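Side-chain contacts in arginyl-tRNA synthetase, putative (Plasmodium falciparum, PDB 5JLD), which probably attaches L-arginine to tRNA(Arg) at the expense of ATP, as a cytoplasmic class I aminoacyl-tRNA synthetase: residues 9-14 / 43-48; 23-28 / 70-75. One frame throughout, in Å; residues are numbered along the deposited sequence.

In the fold
Both contacts lie in the N-terminal domain and share helix 10-25; their centres are about 17 Å apart. Interaction 1 uses the first turn of that helix and packs it on strand 45-47 of the antiparallel sheet; interaction 2 uses its last turn and sets it against helix 66-75. The first is buried throughout, beside helix 522-532 of the anticodon-binding region, and its tyrosine hydroxyl is hydrogen-bonded to D524. The second is only partly buried and lies farther from the centre of the chain, with both phenylalanines partly exposed. One sets two isoleucine methyls and a threonine hydroxyl against a tyrosine ring, the other a thiol over a phenylalanine.

Interaction 1. Residues 9-14 / 43-48; sequences CITKKI and GHYQCN
Y45 reaches from strand 45-47 to the first turn of helix 10-25, where I10, T11 and I14 all touch its ring. Its CB lies 3.7 Å from I14 CD1. With CG beside the backbone N and anti to the carbonyl carbon (chi1 -74°), the ring passes alongside I14, whose CD1 sits over one face, 3.9 Å from the ring centroid, in a CH-pi contact. CG and CD1 of Y45 are the ring atoms nearest this methyl. Farther out, the ring meets different chemistry: Y45 CE2 lies 3.2 Å from T11 OG1, which is near the ring plane, while I10 CG2 comes in obliquely at Y45 CZ, 3.5 Å away, and is nearly as close to CE1. Helix and strand here belong to the alpha/beta N-terminal domain of the arginyl-tRNA synthetases; their short axes approach to 10.0 Å at an angle of 39°. H44 and Y45 both face V95, forming a classic beta bulge in the antiparallel sheet, and the ring of Y37 also meets that of Y45. At the tip, Y45 OH lies 3.5 Å from I10 CG2 and hydrogen-bonds to D524 OD2 of helix 522-532, in the anticodon-binding domain. The other carboxylate oxygen of D524, OD1, accepts the backbone N-H of T11.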
ATOM      1  N   CYS A   9       3.458  14.520 -13.238  1.00 36.25           N
ATOM      2  CA  CYS A   9       2.837  13.236 -13.511  1.00 36.09           C
ATOM      3  C   CYS A   9       2.653  13.081 -15.024  1.00 41.99           C
ATOM      4  O   CYS A   9       1.738  13.654 -15.608  1.00 41.94           O
ATOM      5  CB  CYS A   9       1.487  13.078 -12.797  1.00 35.39           C
ATOM      6  SG  CYS A   9       0.651  11.492 -13.187  1.00 46.44           S
ATOM      7  N   ILE A  10       3.517  12.288 -15.645  1.00 46.63           N
ATOM      8  CA  ILE A  10       3.573  12.232 -17.109  1.00 48.90           C
ATOM      9  C   ILE A  10       2.316  11.617 -17.751  1.00 46.95           C
ATOM     10  O   ILE A  10       1.821  12.133 -18.756  1.00 44.89           O
ATOM     11  CB  ILE A  10       4.828  11.465 -17.573  1.00 47.82           C
ATOM     12  CG1 ILE A  10       6.087  12.256 -17.193  1.00 41.59           C
ATOM     13  CG2 ILE A  10       4.777  11.201 -19.073  1.00 45.74           C
ATOM     14  CD1 ILE A  10       7.384  11.557 -17.559  1.00 43.25           C
ATOM     15  N   THR A  11       1.795  10.530 -17.184  1.00 43.55           N
ATOM     16  CA  THR A  11       0.563   9.942 -17.722  1.00 38.37           C
ATOM     17  C   THR A  11      -0.566  10.984 -17.830  1.00 39.63           C
ATOM     18  O   THR A  11      -1.314  10.976 -18.806  1.00 34.73           O
ATOM     19  CB  THR A  11       0.078   8.737 -16.867  1.00 56.67           C
ATOM     20  OG1 THR A  11       0.996   7.649 -17.011  1.00 66.85           O
ATOM     21  CG2 THR A  11      -1.289   8.275 -17.313  1.00 53.30           C
ATOM     22  N   LYS A  12      -0.670  11.879 -16.838  1.00 40.32           N
ATOM     23  CA  LYS A  12      -1.746  12.882 -16.804  1.00 42.54           C
ATOM     24  C   LYS A  12      -1.464  14.000 -17.778  1.00 38.92           C
ATOM     25  O   LYS A  12      -2.379  14.540 -18.408  1.00 42.49           O
ATOM     26  CB  LYS A  12      -1.923  13.479 -15.395  1.00 38.32           C
ATOM     27  CG  LYS A  12      -2.855  12.716 -14.472  1.00 52.17           C
ATOM     28  CD  LYS A  12      -3.111  13.517 -13.168  1.00 56.13           C
ATOM     29  CE  LYS A  12      -4.201  14.567 -13.349  1.00 47.11           C
ATOM     30  NZ  LYS A  12      -5.549  13.948 -13.244  1.00 59.64           N
ATOM     31  N   LYS A  13      -0.187  14.351 -17.885  1.00 40.20           N
ATOM     32  CA  LYS A  13       0.273  15.342 -18.854  1.00 46.61           C
ATOM     33  C   LYS A  13      -0.100  14.935 -20.295  1.00 39.05           C
ATOM     34  O   LYS A  13      -0.734  15.696 -21.064  1.00 47.56           O
ATOM     35  CB  LYS A  13       1.786  15.519 -18.720  1.00 52.01           C
ATOM     36  CG  LYS A  13       2.359  16.608 -19.605  1.00 53.05           C
ATOM     37  CD  LYS A  13       3.860  16.773 -19.415  1.00 56.58           C
ATOM     38  CE  LYS A  13       4.321  18.078 -20.058  1.00 65.79           C
ATOM     39  NZ  LYS A  13       5.745  18.403 -19.778  1.00 69.53           N
ATOM     40  N   ILE A  14       0.281  13.715 -20.641  1.00 45.98           N
ATOM     41  CA  ILE A  14       0.026  13.176 -21.975  1.00 45.92           C
ATOM     42  C   ILE A  14      -1.476  12.964 -22.219  1.00 48.37           C
ATOM     43  O   ILE A  14      -2.000  13.271 -23.318  1.00 42.87           O
ATOM     44  CB  ILE A  14       0.778  11.866 -22.179  1.00 40.96           C
ATOM     45  CG1 ILE A  14       2.288  12.135 -22.293  1.00 42.82           C
ATOM     46  CG2 ILE A  14       0.244  11.142 -23.385  1.00 34.44           C
ATOM     47  CD1 ILE A  14       3.136  10.880 -22.587  1.00 39.39           C
ATOM     48  N   GLY A  43       7.484   2.344 -28.425  1.00 59.37           N
ATOM     49  CA  GLY A  43       7.210   3.664 -27.894  1.00 51.93           C
ATOM     50  C   GLY A  43       7.310   3.744 -26.386  1.00 51.94           C
ATOM     51  O   GLY A  43       7.751   2.795 -25.737  1.00 45.92           O
ATOM     52  N   HIS A  44       6.895   4.884 -25.839  1.00 43.80           N
ATOM     53  CA  HIS A  44       6.875   5.092 -24.398  1.00 45.76           C
ATOM     54  C   HIS A  44       5.435   5.075 -23.882  1.00 40.97           C
ATOM     55  O   HIS A  44       5.084   4.285 -22.994  1.00 44.87           O
ATOM     56  CB  HIS A  44       7.573   6.406 -24.037  1.00 37.46           C
ATOM     57  CG  HIS A  44       9.025   6.439 -24.401  1.00 44.25           C
ATOM     58  ND1 HIS A  44       9.776   7.595 -24.390  1.00 38.81           N
ATOM     59  CD2 HIS A  44       9.874   5.445 -24.778  1.00 34.01           C
ATOM     60  CE1 HIS A  44      11.017   7.317 -24.737  1.00 44.04           C
ATOM     61  NE2 HIS A  44      11.104   6.018 -24.973  1.00 42.83           N
ATOM     62  N   TYR A  45       4.606   5.947 -24.440  1.00 38.80           N
ATOM     63  CA  TYR A  45       3.196   5.971 -24.066  1.00 36.51           C
ATOM     64  C   TYR A  45       2.348   5.753 -25.310  1.00 37.19           C
ATOM     65  O   TYR A  45       2.846   5.799 -26.435  1.00 39.38           O
ATOM     66  CB  TYR A  45       2.820   7.298 -23.383  1.00 39.51           C
ATOM     67  CG  TYR A  45       3.332   7.438 -21.964  1.00 38.53           C
ATOM     68  CD1 TYR A  45       4.645   7.798 -21.728  1.00 36.77           C
ATOM     69  CD2 TYR A  45       2.496   7.218 -20.864  1.00 38.63           C
ATOM     70  CE1 TYR A  45       5.138   7.924 -20.448  1.00 43.89           C
ATOM     71  CE2 TYR A  45       2.976   7.358 -19.557  1.00 43.90           C
ATOM     72  CZ  TYR A  45       4.307   7.712 -19.368  1.00 50.53           C
ATOM     73  OH  TYR A  45       4.832   7.860 -18.116  1.00 37.90           O
ATOM     74  N   GLN A  46       1.057   5.552 -25.096  1.00 37.64           N
ATOM     75  CA  GLN A  46       0.143   5.159 -26.141  1.00 39.12           C
ATOM     76  C   GLN A  46      -1.291   5.566 -25.812  1.00 47.18           C
ATOM     77  O   GLN A  46      -1.693   5.546 -24.648  1.00 42.11           O
ATOM     78  CB  GLN A  46       0.228   3.657 -26.328  1.00 45.07           C
ATOM     79  CG  GLN A  46      -0.921   3.024 -27.063  1.00 45.58           C
ATOM     80  CD  GLN A  46      -0.615   1.583 -27.357  1.00 49.36           C
ATOM     81  OE1 GLN A  46       0.557   1.194 -27.392  1.00 48.68           O
ATOM     82  NE2 GLN A  46      -1.657   0.768 -27.531  1.00 42.73           N
ATOM     83  N   CYS A  47      -2.054   5.942 -26.832  1.00 47.00           N
ATOM     84  CA  CYS A  47      -3.447   6.318 -26.661  1.00 46.39           C
ATOM     85  C   CYS A  47      -4.286   5.614 -27.710  1.00 45.68           C
ATOM     86  O   CYS A  47      -3.953   5.626 -28.898  1.00 50.99           O
ATOM     87  CB  CYS A  47      -3.625   7.831 -26.753  1.00 52.36           C
ATOM     88  SG  CYS A  47      -5.363   8.343 -26.868  1.00 50.46           S
ATOM     89  N   ASN A  48      -5.377   4.998 -27.268  1.00 38.59           N
ATOM     90  CA  ASN A  48      -6.147   4.100 -28.111  1.00 41.35           C
ATOM     91  C   ASN A  48      -7.497   4.651 -28.556  1.00 40.67           C
ATOM     92  O   ASN A  48      -8.260   3.952 -29.242  1.00 44.36           O
ATOM     93  CB  ASN A  48      -6.351   2.763 -27.383  1.00 44.03           C
ATOM     94  CG  ASN A  48      -5.165   1.827 -27.556  1.00 45.98           C
ATOM     95  OD1 ASN A  48      -4.041   2.158 -27.196  1.00 45.62           O
ATOM     96  ND2 ASN A  48      -5.411   0.663 -28.134  1.00 54.11           N
TER

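Interaction 2. Residues 23-28 / 70-75; sequences QKCFPS and SEFIIS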
ATOM      1  N   GLN A  23     -10.745  16.773 -28.465  1.00 48.77           N
ATOM      2  CA  GLN A  23     -11.761  17.823 -28.388  1.00 54.44           C
ATOM      3  C   GLN A  23     -11.717  18.752 -29.592  1.00 50.12           C
ATOM      4  O   GLN A  23     -12.755  19.128 -30.136  1.00 48.71           O
ATOM      5  CB  GLN A  23     -11.595  18.644 -27.111  1.00 64.32           C
ATOM      6  CG  GLN A  23     -12.907  18.939 -26.442  1.00 72.72           C
ATOM      7  CD  GLN A  23     -13.638  17.662 -26.078  1.00 74.83           C
ATOM      8  OE1 GLN A  23     -13.041  16.727 -25.542  1.00 73.73           O
ATOM      9  NE2 GLN A  23     -14.925  17.606 -26.390  1.00 75.46           N
ATOM     10  N   LYS A  24     -10.512  19.120 -30.004  1.00 48.75           N
ATOM     11  CA  LYS A  24     -10.336  19.989 -31.166  1.00 50.78           C
ATOM     12  C   LYS A  24     -10.809  19.294 -32.457  1.00 63.32           C
ATOM     13  O   LYS A  24     -11.455  19.908 -33.321  1.00 59.76           O
ATOM     14  CB  LYS A  24      -8.867  20.400 -31.274  1.00 53.68           C
ATOM     15  CG  LYS A  24      -8.569  21.526 -32.257  1.00 63.79           C
ATOM     16  CD  LYS A  24      -7.085  21.896 -32.224  1.00 63.51           C
ATOM     17  CE  LYS A  24      -6.670  22.694 -33.458  1.00 63.58           C
ATOM     18  NZ  LYS A  24      -5.181  22.739 -33.622  1.00 57.42           N
ATOM     19  N   CYS A  25     -10.486  18.006 -32.577  1.00 61.56           N
ATOM     20  CA  CYS A  25     -10.887  17.203 -33.730  1.00 58.77           C
ATOM     21  C   CYS A  25     -12.395  17.040 -33.814  1.00 54.61           C
ATOM     22  O   CYS A  25     -12.984  17.158 -34.883  1.00 58.95           O
ATOM     23  CB  CYS A  25     -10.254  15.813 -33.672  1.00 57.29           C
ATOM     24  SG  CYS A  25      -8.514  15.776 -34.023  1.00 48.58           S
ATOM     25  N   PHE A  26     -13.005  16.741 -32.674  1.00 49.58           N
ATOM     26  CA  PHE A  26     -14.428  16.472 -32.635  1.00 56.05           C
ATOM     27  C   PHE A  26     -15.095  17.276 -31.511  1.00 52.66           C
ATOM     28  O   PHE A  26     -15.396  16.729 -30.456  1.00 55.73           O
ATOM     29  CB  PHE A  26     -14.654  14.969 -32.469  1.00 57.78           C
ATOM     30  CG  PHE A  26     -13.844  14.124 -33.432  1.00 58.08           C
ATOM     31  CD1 PHE A  26     -14.195  14.053 -34.778  1.00 59.00           C
ATOM     32  CD2 PHE A  26     -12.736  13.407 -32.995  1.00 56.25           C
ATOM     33  CE1 PHE A  26     -13.459  13.279 -35.678  1.00 54.42           C
ATOM     34  CE2 PHE A  26     -11.992  12.632 -33.884  1.00 53.62           C
ATOM     35  CZ  PHE A  26     -12.354  12.570 -35.229  1.00 51.53           C
ATOM     36  N   PRO A  27     -15.320  18.582 -31.748  1.00 50.97           N
ATOM     37  CA  PRO A  27     -15.762  19.545 -30.720  1.00 58.15           C
ATOM     38  C   PRO A  27     -16.944  19.087 -29.873  1.00 74.36           C
ATOM     39  O   PRO A  27     -16.930  19.291 -28.655  1.00 78.50           O
ATOM     40  CB  PRO A  27     -16.137  20.779 -31.541  1.00 54.90           C
ATOM     41  CG  PRO A  27     -15.255  20.700 -32.755  1.00 56.77           C
ATOM     42  CD  PRO A  27     -15.087  19.232 -33.056  1.00 54.05           C
ATOM     43  N   SER A  28     -17.940  18.464 -30.495  1.00 87.05           N
ATOM     44  CA  SER A  28     -19.132  18.039 -29.774  1.00 98.01           C
ATOM     45  C   SER A  28     -19.099  16.534 -29.516  1.00 96.99           C
ATOM     46  O   SER A  28     -20.037  15.812 -29.856  1.00101.46           O
ATOM     47  CB  SER A  28     -20.387  18.435 -30.559  1.00106.05           C
ATOM     48  OG  SER A  28     -21.568  17.933 -29.961  1.00111.59           O
ATOM     49  N   SER A  70      -6.792   8.396 -36.267  1.00 45.17           N
ATOM     50  CA  SER A  70      -5.623   8.608 -35.420  1.00 47.75           C
ATOM     51  C   SER A  70      -4.688   9.647 -36.047  1.00 42.97           C
ATOM     52  O   SER A  70      -4.070  10.431 -35.336  1.00 44.53           O
ATOM     53  CB  SER A  70      -4.885   7.295 -35.158  1.00 46.53           C
ATOM     54  OG  SER A  70      -4.137   6.889 -36.267  1.00 50.57           O
ATOM     55  N   GLU A  71      -4.630   9.673 -37.377  1.00 41.81           N
ATOM     56  CA  GLU A  71      -3.814  10.653 -38.091  1.00 47.36           C
ATOM     57  C   GLU A  71      -4.353  12.088 -37.935  1.00 49.32           C
ATOM     58  O   GLU A  71      -3.589  13.041 -37.793  1.00 45.60           O
ATOM     59  CB  GLU A  71      -3.730  10.273 -39.574  1.00 46.37           C
ATOM     60  CG  GLU A  71      -2.333  10.310 -40.118  1.00 59.25           C
ATOM     61  CD  GLU A  71      -1.429   9.277 -39.485  1.00 64.41           C
ATOM     62  OE1 GLU A  71      -1.760   8.081 -39.560  1.00 77.07           O
ATOM     63  OE2 GLU A  71      -0.372   9.654 -38.937  1.00 64.69           O
ATOM     64  N   PHE A  72      -5.670  12.244 -37.974  1.00 46.05           N
ATOM     65  CA  PHE A  72      -6.270  13.544 -37.666  1.00 56.00           C
ATOM     66  C   PHE A  72      -5.881  13.999 -36.225  1.00 52.61           C
ATOM     67  O   PHE A  72      -5.377  15.137 -36.004  1.00 49.85           O
ATOM     68  CB  PHE A  72      -7.790  13.448 -37.856  1.00 57.20           C
ATOM     69  CG  PHE A  72      -8.510  14.765 -37.814  1.00 51.21           C
ATOM     70  CD1 PHE A  72      -7.974  15.892 -38.418  1.00 44.09           C
ATOM     71  CD2 PHE A  72      -9.750  14.863 -37.192  1.00 46.98           C
ATOM     72  CE1 PHE A  72      -8.656  17.101 -38.388  1.00 50.78           C
ATOM     73  CE2 PHE A  72     -10.434  16.063 -37.152  1.00 48.36           C
ATOM     74  CZ  PHE A  72      -9.888  17.187 -37.746  1.00 47.98           C
ATOM     75  N   ILE A  73      -6.051  13.089 -35.266  1.00 40.15           N
ATOM     76  CA  ILE A  73      -5.654  13.381 -33.879  1.00 39.03           C
ATOM     77  C   ILE A  73      -4.176  13.814 -33.775  1.00 43.28           C
ATOM     78  O   ILE A  73      -3.847  14.801 -33.131  1.00 44.69           O
ATOM     79  CB  ILE A  73      -5.879  12.168 -32.962  1.00 46.01           C
ATOM     80  CG1 ILE A  73      -7.382  11.881 -32.823  1.00 48.85           C
ATOM     81  CG2 ILE A  73      -5.212  12.401 -31.596  1.00 38.32           C
ATOM     82  CD1 ILE A  73      -7.696  10.696 -31.954  1.00 48.23           C
ATOM     83  N   ILE A  74      -3.295  13.060 -34.414  1.00 42.05           N
ATOM     84  CA  ILE A  74      -1.875  13.388 -34.450  1.00 47.42           C
ATOM     85  C   ILE A  74      -1.627  14.772 -35.071  1.00 51.00           C
ATOM     86  O   ILE A  74      -0.844  15.564 -34.538  1.00 42.78           O
ATOM     87  CB  ILE A  74      -1.091  12.306 -35.228  1.00 48.74           C
ATOM     88  CG1 ILE A  74      -1.040  11.009 -34.400  1.00 44.38           C
ATOM     89  CG2 ILE A  74       0.315  12.800 -35.610  1.00 45.91           C
ATOM     90  CD1 ILE A  74      -0.249   9.883 -35.037  1.00 45.09           C
ATOM     91  N   SER A  75      -2.313  15.062 -36.179  1.00 41.98           N
ATOM     92  CA  SER A  75      -2.176  16.345 -36.861  1.00 46.65           C
ATOM     93  C   SER A  75      -2.597  17.488 -35.939  1.00 48.77           C
ATOM     94  O   SER A  75      -2.138  18.623 -36.109  1.00 47.11           O
ATOM     95  CB  SER A  75      -3.010  16.395 -38.148  1.00 42.41           C
ATOM     96  OG  SER A  75      -4.383  16.650 -37.853  1.00 42.60           O
TER
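The last turn of helix 10-25 meets helix 66-75 closely, the CA atoms of C25 and I73 lying 6.5 Å apart. This helix-helix contact is part of the alpha/beta N-terminal domain, in which I73 also touches I93 of the sheet and A50 of helix 49-57. A sulfur-aromatic contact lies between the helices: C25 SG stands over one face of the F72 ring, 3.8 Å from its centroid and 24° off the normal, displaced toward the CD2 side. C25 CB lies beyond the rim on the same side, 3.5 Å from F72 CE2. F72 CG lies trans to the main-chain nitrogen (chi1 -170°), carrying the ring across. There it also meets F26, the first residue to leave helical geometry, in an offset edge-to-face pair, the edge of F72 turned toward F26, the planes at 73°, with F26 CZ 4.0 Å from F72 CD2. C25 SG also rests against the backbone of I73, 3.7 Å from its CA, with CG1 at 4.2 Å. S21 OG is hydrogen-bonded to I73 O, and K24 NZ to OD1 of N76, just past helix 66-75. S75 OG donates to a lone pair of F72 O at 2.6 Å, in the carbonyl plane.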